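Local coordinates for Blr3880 protein (Bradyrhizobium japonicum, PDB 2OOD) that probably catalyses the hydrolytic deamination of guanine to xanthine and ammonia, using one bound zinc ion per subunit, at residues K111-A116 and T146-E151; R122-L127 and S154-R159; R188-Y193 and N199-T204. One frame throughout, in Å; residues are numbered along the deposited sequence.

Interactions 1 and 2 join outer helices of the amidohydrolase TIM barrel and interaction 3 packs an outer helix on a barrel strand, all away from the zinc ion held by His79, His81, His234 and Asp326 and from the guanine beside it. Interactions 1 and 2 share helices 113-129 and 143-156, their centres about 13 Å apart. Interaction 3 is centred about 14 Å from interaction 1. Helix 143-156 connects the set: Glu147 OE2 forms a salt bridge with Arg188 NH2 (2.9 Å), Glu151 OE2 probably hydrogen-bonds Tyr193 OH (2.6 Å), and Ser154 OG probably does so with Asn199 ND2 (3.1 Å), although the centres of interactions 2 and 3 are about 17 Å apart.

Interaction 1: residues K111-A116 and T146-E151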
loop_
_atom_site.group_PDB
_atom_site.type_symbol
_atom_site.label_atom_id
_atom_site.label_comp_id
_atom_site.label_asym_id
_atom_site.label_seq_id
_atom_site.Cartn_x
_atom_site.Cartn_y
_atom_site.Cartn_z
ATOM N N LYS A 111 31.126 -0.206 4.428
ATOM C CA LYS A 111 32.472 -0.682 4.753
ATOM C C LYS A 111 33.096 0.462 5.546
ATOM O O LYS A 111 33.852 0.250 6.498
ATOM C CB LYS A 111 33.294 -0.886 3.478
ATOM C CG LYS A 111 33.564 -2.316 3.082
ATOM C CD LYS A 111 34.536 -2.348 1.905
ATOM C CE LYS A 111 34.835 -3.782 1.467
ATOM N NZ LYS A 111 35.605 -3.845 0.164
ATOM N N ASP A 112 32.761 1.676 5.107
ATOM C CA ASP A 112 33.215 2.928 5.700
ATOM C C ASP A 112 32.429 3.134 6.998
ATOM O O ASP A 112 31.197 3.201 6.976
ATOM C CB ASP A 112 32.933 4.056 4.713
ATOM C CG ASP A 112 33.313 5.408 5.247
ATOM O OD1 ASP A 112 34.236 6.031 4.677
ATOM O OD2 ASP A 112 32.689 5.852 6.237
ATOM N N ARG A 113 33.131 3.245 8.126
ATOM C CA ARG A 113 32.460 3.387 9.415
ATOM C C ARG A 113 31.647 4.660 9.617
ATOM O O ARG A 113 30.689 4.663 10.393
ATOM C CB ARG A 113 33.464 3.235 10.550
ATOM C CG ARG A 113 32.812 3.112 11.905
ATOM C CD ARG A 113 33.861 2.966 12.980
ATOM N NE ARG A 113 34.658 1.751 12.820
ATOM C CZ ARG A 113 34.199 0.517 13.011
ATOM N NH1 ARG A 113 32.937 0.314 13.371
ATOM N NH2 ARG A 113 35.012 -0.521 12.865
ATOM N N ASN A 114 32.012 5.740 8.936
ATOM C CA ASN A 114 31.259 6.982 9.073
ATOM C C ASN A 114 29.884 6.847 8.437
ATOM O O ASN A 114 28.874 7.250 9.022
ATOM C CB ASN A 114 32.012 8.149 8.432
ATOM C CG ASN A 114 33.212 8.580 9.250
ATOM O OD1 ASN A 114 33.073 9.049 10.384
ATOM N ND2 ASN A 114 34.401 8.414 8.682
ATOM N N TYR A 115 29.850 6.276 7.236
ATOM C CA TYR A 115 28.599 6.065 6.515
ATOM C C TYR A 115 27.745 5.074 7.298
ATOM O O TYR A 115 26.549 5.261 7.453
ATOM C CB TYR A 115 28.882 5.498 5.126
ATOM C CG TYR A 115 27.746 5.645 4.152
ATOM C CD1 TYR A 115 27.573 6.814 3.434
ATOM C CD2 TYR A 115 26.846 4.614 3.940
ATOM C CE1 TYR A 115 26.533 6.956 2.522
ATOM C CE2 TYR A 115 25.796 4.744 3.030
ATOM C CZ TYR A 115 25.649 5.920 2.321
ATOM O OH TYR A 115 24.630 6.059 1.391
ATOM N N ALA A 116 28.376 4.015 7.787
ATOM C CA ALA A 116 27.677 2.997 8.549
ATOM C C ALA A 116 27.030 3.614 9.777
ATOM O O ALA A 116 25.879 3.317 10.105
ATOM C CB ALA A 116 28.643 1.897 8.967
ATOM N N THR A 146 27.657 -4.023 11.262
ATOM C CA THR A 146 27.105 -4.757 12.396
ATOM C C THR A 146 27.515 -4.149 13.738
ATOM O O THR A 146 26.701 -4.063 14.662
ATOM C CB THR A 146 27.544 -6.238 12.384
ATOM O OG1 THR A 146 26.977 -6.892 11.243
ATOM C CG2 THR A 146 27.072 -6.949 13.649
ATOM N N GLU A 147 28.774 -3.734 13.847
ATOM C CA GLU A 147 29.265 -3.144 15.089
ATOM C C GLU A 147 28.523 -1.846 15.379
ATOM O O GLU A 147 28.024 -1.646 16.487
ATOM C CB GLU A 147 30.767 -2.871 15.003
ATOM C CG GLU A 147 31.612 -4.105 14.750
ATOM C CD GLU A 147 33.047 -3.763 14.383
ATOM O OE1 GLU A 147 33.279 -2.612 13.957
ATOM O OE2 GLU A 147 33.935 -4.640 14.505
ATOM N N GLU A 148 28.441 -0.968 14.382
ATOM C CA GLU A 148 27.753 0.304 14.563
ATOM C C GLU A 148 26.280 0.133 14.928
ATOM O O GLU A 148 25.730 0.949 15.663
ATOM C CB GLU A 148 27.870 1.163 13.302
ATOM C CG GLU A 148 29.268 1.699 13.037
ATOM C CD GLU A 148 29.845 2.449 14.229
ATOM O OE1 GLU A 148 29.124 3.281 14.817
ATOM O OE2 GLU A 148 31.024 2.213 14.572
ATOM N N LEU A 149 25.645 -0.925 14.420
ATOM C CA LEU A 149 24.234 -1.175 14.705
ATOM C C LEU A 149 24.006 -1.613 16.146
ATOM O O LEU A 149 23.122 -1.103 16.828
ATOM C CB LEU A 149 23.660 -2.236 13.758
ATOM C CG LEU A 149 22.249 -2.707 14.136
ATOM C CD1 LEU A 149 21.258 -1.576 13.964
ATOM C CD2 LEU A 149 21.852 -3.887 13.285
ATOM N N PHE A 150 24.798 -2.569 16.608
ATOM C CA PHE A 150 24.655 -3.045 17.975
ATOM C C PHE A 150 24.921 -1.936 18.986
ATOM O O PHE A 150 24.224 -1.818 19.991
ATOM C CB PHE A 150 25.621 -4.197 18.239
ATOM C CG PHE A 150 25.107 -5.537 17.803
ATOM C CD1 PHE A 150 23.898 -6.024 18.296
ATOM C CD2 PHE A 150 25.850 -6.335 16.937
ATOM C CE1 PHE A 150 23.436 -7.290 17.937
ATOM C CE2 PHE A 150 25.398 -7.604 16.572
ATOM C CZ PHE A 150 24.188 -8.082 17.075
ATOM N N GLU A 151 25.933 -1.123 18.719
ATOM C CA GLU A 151 26.293 -0.055 19.633
ATOM C C GLU A 151 25.281 1.081 19.731
ATOM O O GLU A 151 25.016 1.578 20.829
ATOM C CB GLU A 151 27.693 0.456 19.287
ATOM C CG GLU A 151 28.773 -0.362 19.986
ATOM C CD GLU A 151 30.117 -0.331 19.289
ATOM O OE1 GLU A 151 30.547 0.759 18.851
ATOM O OE2 GLU A 151 30.757 -1.403 19.193
#
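Arg113 reaches over to Glu147 and Glu148 in a three-residue salt-bridge network that ties the start of helix 113-129 to helix 143-156, two successive outer helices of the TIM barrel. The charged bonds make up most of the contact. Arg113 meets Glu147 end-on: NH1 and NH2 both donate to the single oxygen OE1, and the NH2 to OE1 distance is 2.9 Å. Both nitrogens approach OE1 nearly along its C-O bond direction, and the guanidinium and this carboxylate are almost coplanar, 15° apart. Arg113 NH1 gives a further bond to Glu148 OE2, at 3.0 Å, using the anti lone pair of that oxygen. Here the two flat groups are turned by 62°, and the acceptor is slightly tilted from the guanidinium plane. One positive group thus serves two carboxylates from consecutive residues, probably easing the repulsion between them; Glu147 OE2 has a second mate in Arg188 of helix 179-193.

Torsions bring the charges together. The Arg113 chain leaves with CG anti to the backbone N (chi1 -169°), runs straight to CD and bends at chi3, which carries the guanidinium across. Glu148 folds at chi2 and lays OE2 beside the aliphatic stem, 3.3 Å from Arg113 CG.

Asp112 is the N-cap of helix 113-129: its OD2 accepts from Tyr115 N at 3.0 Å.

Apolar contact is slight. Val144, one turn before Glu148 on helix 143-156, packs against Arg113 and Ala116, and Ala116 CB lies 4.1 Å from Glu148 CG.

Interaction 2: residues R122-L127 and S154-R159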
loop_
_atom_site.group_PDB
_atom_site.type_symbol
_atom_site.label_atom_id
_atom_site.label_comp_id
_atom_site.label_asym_id
_atom_site.label_seq_id
_atom_site.Cartn_x
_atom_site.Cartn_y
_atom_site.Cartn_z
ATOM N N ARG A 122 19.941 6.748 11.035
ATOM C CA ARG A 122 18.714 6.969 10.274
ATOM C C ARG A 122 17.819 5.737 10.264
ATOM O O ARG A 122 16.591 5.848 10.252
ATOM C CB ARG A 122 19.063 7.374 8.846
ATOM C CG ARG A 122 19.692 8.740 8.760
ATOM C CD ARG A 122 20.375 8.921 7.441
ATOM N NE ARG A 122 20.891 10.274 7.277
ATOM C CZ ARG A 122 20.131 11.363 7.175
ATOM N NH1 ARG A 122 18.808 11.266 7.223
ATOM N NH2 ARG A 122 20.701 12.552 7.011
ATOM N N PHE A 123 18.444 4.566 10.271
ATOM C CA PHE A 123 17.723 3.305 10.282
ATOM C C PHE A 123 16.877 3.208 11.552
ATOM O O PHE A 123 15.676 2.958 11.484
ATOM C CB PHE A 123 18.733 2.159 10.223
ATOM C CG PHE A 123 18.131 0.792 10.347
ATOM C CD1 PHE A 123 17.403 0.238 9.303
ATOM C CD2 PHE A 123 18.326 0.037 11.498
ATOM C CE1 PHE A 123 16.881 -1.052 9.403
ATOM C CE2 PHE A 123 17.809 -1.252 11.610
ATOM C CZ PHE A 123 17.086 -1.795 10.558
ATOM N N LEU A 124 17.505 3.408 12.707
ATOM C CA LEU A 124 16.802 3.330 13.981
ATOM C C LEU A 124 15.801 4.469 14.187
ATOM O O LEU A 124 14.773 4.279 14.837
ATOM C CB LEU A 124 17.806 3.279 15.138
ATOM C CG LEU A 124 18.604 1.971 15.214
ATOM C CD1 LEU A 124 19.702 2.078 16.242
ATOM C CD2 LEU A 124 17.675 0.828 15.562
ATOM N N ASP A 125 16.086 5.649 13.644
ATOM C CA ASP A 125 15.147 6.763 13.781
ATOM C C ASP A 125 13.876 6.431 12.995
ATOM O O ASP A 125 12.770 6.600 13.494
ATOM C CB ASP A 125 15.735 8.073 13.241
ATOM C CG ASP A 125 16.838 8.638 14.117
ATOM O OD1 ASP A 125 17.057 8.131 15.236
ATOM O OD2 ASP A 125 17.488 9.609 13.678
ATOM N N ALA A 126 14.042 5.956 11.764
ATOM C CA ALA A 126 12.905 5.599 10.925
ATOM C C ALA A 126 12.051 4.526 11.592
ATOM O O ALA A 126 10.825 4.577 11.532
ATOM C CB ALA A 126 13.386 5.115 9.577
ATOM N N LEU A 127 12.705 3.559 12.226
ATOM C CA LEU A 127 12.002 2.484 12.908
ATOM C C LEU A 127 11.178 2.974 14.090
ATOM O O LEU A 127 10.064 2.508 14.312
ATOM C CB LEU A 127 12.991 1.423 13.397
ATOM C CG LEU A 127 13.500 0.422 12.360
ATOM C CD1 LEU A 127 14.462 -0.547 13.021
ATOM C CD2 LEU A 127 12.324 -0.323 11.755
ATOM N N SER A 154 22.460 -0.038 21.693
ATOM C CA SER A 154 22.730 -0.015 23.125
ATOM C C SER A 154 22.423 1.350 23.744
ATOM O O SER A 154 21.815 1.425 24.812
ATOM C CB SER A 154 24.190 -0.374 23.391
ATOM O OG SER A 154 24.440 -1.712 23.017
ATOM N N ARG A 155 22.842 2.424 23.078
ATOM C CA ARG A 155 22.602 3.769 23.588
ATOM C C ARG A 155 21.113 4.030 23.781
ATOM O O ARG A 155 20.714 4.763 24.702
ATOM C CB ARG A 155 23.187 4.815 22.637
ATOM C CG ARG A 155 24.674 4.651 22.387
ATOM C CD ARG A 155 25.190 5.709 21.441
ATOM N NE ARG A 155 26.543 5.390 21.015
ATOM C CZ ARG A 155 26.847 4.740 19.894
ATOM N NH1 ARG A 155 25.887 4.345 19.075
ATOM N NH2 ARG A 155 28.113 4.467 19.602
ATOM N N ARG A 156 20.292 3.436 22.920
ATOM C CA ARG A 156 18.853 3.609 23.018
ATOM C C ARG A 156 18.281 2.453 23.830
ATOM O O ARG A 156 17.109 2.452 24.201
ATOM C CB ARG A 156 18.232 3.644 21.624
ATOM C CG ARG A 156 19.024 4.472 20.632
ATOM C CD ARG A 156 18.170 4.955 19.480
ATOM N NE ARG A 156 18.980 5.504 18.396
ATOM C CZ ARG A 156 18.483 6.155 17.347
ATOM N NH1 ARG A 156 17.178 6.343 17.239
ATOM N NH2 ARG A 156 19.289 6.612 16.400
ATOM N N ASN A 157 19.142 1.482 24.110
ATOM C CA ASN A 157 18.796 0.288 24.873
ATOM C C ASN A 157 17.582 -0.446 24.316
ATOM O O ASN A 157 16.605 -0.703 25.025
ATOM C CB ASN A 157 18.574 0.636 26.345
ATOM C CG ASN A 157 18.742 -0.572 27.252
ATOM O OD1 ASN A 157 19.422 -1.532 26.887
ATOM N ND2 ASN A 157 18.141 -0.524 28.440
HETATM N N MSE A 158 17.664 -0.794 23.036
HETATM C CA MSE A 158 16.592 -1.502 22.352
HETATM C C MSE A 158 16.983 -2.955 22.143
HETATM O O MSE A 158 18.158 -3.255 21.913
HETATM C CB MSE A 158 16.337 -0.872 20.992
HETATM C CG MSE A 158 15.971 0.584 21.041
HETATM SE SE MSE A 158 15.872 1.331 19.236
HETATM C CE MSE A 158 17.756 1.724 18.947
ATOM N N ARG A 159 16.010 -3.860 22.229
ATOM C CA ARG A 159 16.305 -5.262 21.996
ATOM C C ARG A 159 16.358 -5.405 20.485
ATOM O O ARG A 159 15.434 -4.996 19.782
ATOM C CB ARG A 159 15.225 -6.170 22.577
ATOM C CG ARG A 159 15.526 -7.638 22.362
ATOM C CD ARG A 159 14.710 -8.505 23.285
ATOM N NE ARG A 159 15.142 -8.391 24.676
ATOM C CZ ARG A 159 16.363 -8.698 25.114
ATOM N NH1 ARG A 159 17.290 -9.140 24.270
ATOM N NH2 ARG A 159 16.659 -8.571 26.404
#
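Leu124 CB sits over one face of the Arg156 guanidinium, 3.6 Å above the plane and over its centre, while Asp125 OD1 comes to the edge of the same group, close to its plane. The carboxylate is gripped end-on: Arg156 NH1 (2.7 Å) and NH2 (2.9 Å) both donate to Asp125 OD1. The two bonds differ in approach, since NH1 comes nearly along the C-O bond whereas NH2 comes from above the carboxylate plane, the flat groups being 46° apart. Asp125 CB points away from helix 143-156, but with CG beside the backbone N (chi1 -71°) the acid swings back to the arginine. Arg156, near the end of its helix, is extended from CG to NE and reaches across from helix 143-156 to helix 113-129, both on the outside of the TIM barrel.

Beyond it, Asn157, with positive phi, is the C-prime residue of a Schellman motif, after which the chain turns so that Met158 faces Leu124. The methyl CE of this selenomethionine rests against both leucine methyls, 3.4 Å from CD1 and 3.5 Å from CD2 of Leu124.

Other charges frame the pair: Lys121 forms a salt bridge with Asp125 OD2, and Glu152 one with Arg156 NE, while Leu416 of the second subunit packs on Asp125. Each member of the bridge therefore has a second mate of opposite charge, and with one guanidinium face against leucine the charges are probably largely offset and the guanidinium is likely to be limited in its turning.

Interaction 3: residues R188-Y193 and N199-T204; sequences RLIAQY and NLYAIT
Tyr201 and Ile190 meet where helix 179-193 packs on strand 199-205, the second half of a beta-alpha-beta unit that begins with strand 160-166 in the TIM barrel. The helix runs nearly antiparallel to the strand (165°), the axes of these two short segments coming within 8.4 Å.

Tyr201 loses the largest area here. With CG anti to the backbone N (chi1 -164°), the ring is directed at helix 179-193, within reach of Ile190 and Leu189. Ile190 CG1 lies over one face of it, offset toward the CD2-CE2 rim, in a CH-pi contact 3.7 Å from the ring centroid and 29° off the normal. Leu189 adds its CB, which approaches Tyr201 CE1 obliquely at 3.7 Å, and its CD1, near the hydroxyl. Tyr201 OH itself is hydrogen-bonded to the backbone N of Leu164 on strand 160-166, so this one side chain touches all three elements of the unit. With an alanine here in place of Tyr201, Ile190 CG1 is likely to lose the ring face it packs on, Leu189 CB its neighbour, and the Leu164 amide its hydroxyl partner.

Ile190 also reaches along the strand: its CD1 touches Ile203 CD1 at 3.9 Å, two residues on from the tyrosine.

Tyr193 contributes differently. Its CB points toward the strand, but its ring leads off to stack with Phe150 of helix 143-156, and Leu189 CD2 meets the ring edge in plane. What faces the start of the strand is its backbone: Tyr193 O lies 3.6 Å from Asn199 CB.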
loop_
_atom_site.group_PDB
_atom_site.type_symbol
_atom_site.label_atom_id
_atom_site.label_comp_id
_atom_site.label_asym_id
_atom_site.label_seq_id
_atom_site.Cartn_x
_atom_site.Cartn_y
_atom_site.Cartn_z
ATOM N N ARG A 188 33.903 -13.305 16.549
ATOM C CA ARG A 188 34.290 -12.132 17.316
ATOM C C ARG A 188 33.057 -11.346 17.739
ATOM O O ARG A 188 32.914 -10.978 18.908
ATOM C CB ARG A 188 35.206 -11.232 16.477
ATOM C CG ARG A 188 35.580 -9.923 17.153
ATOM C CD ARG A 188 36.696 -9.221 16.403
ATOM N NE ARG A 188 36.248 -8.662 15.131
ATOM C CZ ARG A 188 35.354 -7.679 15.017
ATOM N NH1 ARG A 188 34.803 -7.142 16.104
ATOM N NH2 ARG A 188 35.018 -7.221 13.815
ATOM N N LEU A 189 32.166 -11.104 16.779
ATOM C CA LEU A 189 30.954 -10.339 17.029
ATOM C C LEU A 189 30.038 -11.004 18.045
ATOM O O LEU A 189 29.382 -10.318 18.831
ATOM C CB LEU A 189 30.214 -10.095 15.713
ATOM C CG LEU A 189 31.034 -9.324 14.675
ATOM C CD1 LEU A 189 30.264 -9.248 13.375
ATOM C CD2 LEU A 189 31.359 -7.935 15.192
ATOM N N ILE A 190 29.990 -12.332 18.035
ATOM C CA ILE A 190 29.155 -13.053 18.992
ATOM C C ILE A 190 29.728 -12.813 20.383
ATOM O O ILE A 190 28.992 -12.680 21.363
ATOM C CB ILE A 190 29.139 -14.576 18.712
ATOM C CG1 ILE A 190 28.409 -14.850 17.390
ATOM C CG2 ILE A 190 28.469 -15.313 19.862
ATOM C CD1 ILE A 190 28.535 -16.270 16.882
ATOM N N ALA A 191 31.054 -12.746 20.450
ATOM C CA ALA A 191 31.759 -12.513 21.703
ATOM C C ALA A 191 31.382 -11.151 22.263
ATOM O O ALA A 191 30.848 -11.046 23.369
ATOM C CB ALA A 191 33.260 -12.579 21.466
ATOM N N GLN A 192 31.651 -10.112 21.480
ATOM C CA GLN A 192 31.361 -8.742 21.885
ATOM C C GLN A 192 29.908 -8.349 22.101
ATOM O O GLN A 192 29.627 -7.518 22.965
ATOM C CB GLN A 192 31.944 -7.757 20.874
ATOM C CG GLN A 192 33.445 -7.630 20.918
ATOM C CD GLN A 192 33.908 -6.344 20.268
ATOM O OE1 GLN A 192 33.263 -5.295 20.422
ATOM N NE2 GLN A 192 35.035 -6.406 19.546
ATOM N N TYR A 193 28.984 -8.933 21.344
ATOM C CA TYR A 193 27.598 -8.509 21.461
ATOM C C TYR A 193 26.511 -9.452 21.925
ATOM O O TYR A 193 25.612 -9.032 22.657
ATOM C CB TYR A 193 27.173 -7.896 20.135
ATOM C CG TYR A 193 28.116 -6.817 19.665
ATOM C CD1 TYR A 193 28.166 -5.584 20.302
ATOM C CD2 TYR A 193 28.956 -7.029 18.582
ATOM C CE1 TYR A 193 29.027 -4.582 19.866
ATOM C CE2 TYR A 193 29.825 -6.033 18.135
ATOM C CZ TYR A 193 29.853 -4.810 18.779
ATOM O OH TYR A 193 30.692 -3.809 18.323
ATOM N N ASN A 199 21.021 -6.855 23.341
ATOM C CA ASN A 199 21.494 -7.307 22.028
ATOM C C ASN A 199 21.520 -8.836 21.894
ATOM O O ASN A 199 22.005 -9.532 22.783
ATOM C CB ASN A 199 22.902 -6.775 21.740
ATOM C CG ASN A 199 22.931 -5.274 21.503
ATOM O OD1 ASN A 199 22.088 -4.732 20.791
ATOM N ND2 ASN A 199 23.914 -4.600 22.089
ATOM N N LEU A 200 21.009 -9.346 20.772
ATOM C CA LEU A 200 20.976 -10.783 20.492
ATOM C C LEU A 200 21.607 -11.011 19.124
ATOM O O LEU A 200 21.307 -10.290 18.174
ATOM C CB LEU A 200 19.532 -11.287 20.499
ATOM C CG LEU A 200 18.805 -11.114 21.836
ATOM C CD1 LEU A 200 17.356 -11.496 21.697
ATOM C CD2 LEU A 200 19.485 -11.963 22.894
ATOM N N TYR A 201 22.481 -12.009 19.021
ATOM C CA TYR A 201 23.168 -12.282 17.759
ATOM C C TYR A 201 22.539 -13.376 16.894
ATOM O O TYR A 201 22.082 -14.397 17.401
ATOM C CB TYR A 201 24.620 -12.665 18.027
ATOM C CG TYR A 201 25.475 -12.592 16.791
ATOM C CD1 TYR A 201 26.024 -11.389 16.375
ATOM C CD2 TYR A 201 25.698 -13.711 16.010
ATOM C CE1 TYR A 201 26.774 -11.299 15.203
ATOM C CE2 TYR A 201 26.448 -13.631 14.832
ATOM C CZ TYR A 201 26.979 -12.421 14.436
ATOM O OH TYR A 201 27.688 -12.329 13.253
ATOM N N ALA A 202 22.544 -13.173 15.581
ATOM C CA ALA A 202 21.983 -14.160 14.672
ATOM C C ALA A 202 22.980 -14.546 13.592
ATOM O O ALA A 202 23.451 -13.686 12.844
ATOM C CB ALA A 202 20.713 -13.623 14.031
ATOM N N ILE A 203 23.316 -15.836 13.532
ATOM C CA ILE A 203 24.234 -16.348 12.517
ATOM C C ILE A 203 23.497 -15.982 11.241
ATOM O O ILE A 203 22.332 -16.348 11.079
ATOM C CB ILE A 203 24.347 -17.880 12.572
ATOM C CG1 ILE A 203 24.633 -18.345 14.004
ATOM C CG2 ILE A 203 25.438 -18.348 11.623
ATOM C CD1 ILE A 203 25.988 -17.975 14.499
ATOM N N THR A 204 24.149 -15.282 10.323
ATOM C CA THR A 204 23.419 -14.879 9.139
ATOM C C THR A 204 23.916 -15.179 7.736
ATOM O O THR A 204 24.607 -14.362 7.121
ATOM C CB THR A 204 23.109 -13.370 9.187
ATOM O OG1 THR A 204 22.434 -13.063 10.410
ATOM C CG2 THR A 204 22.213 -12.969 8.029
#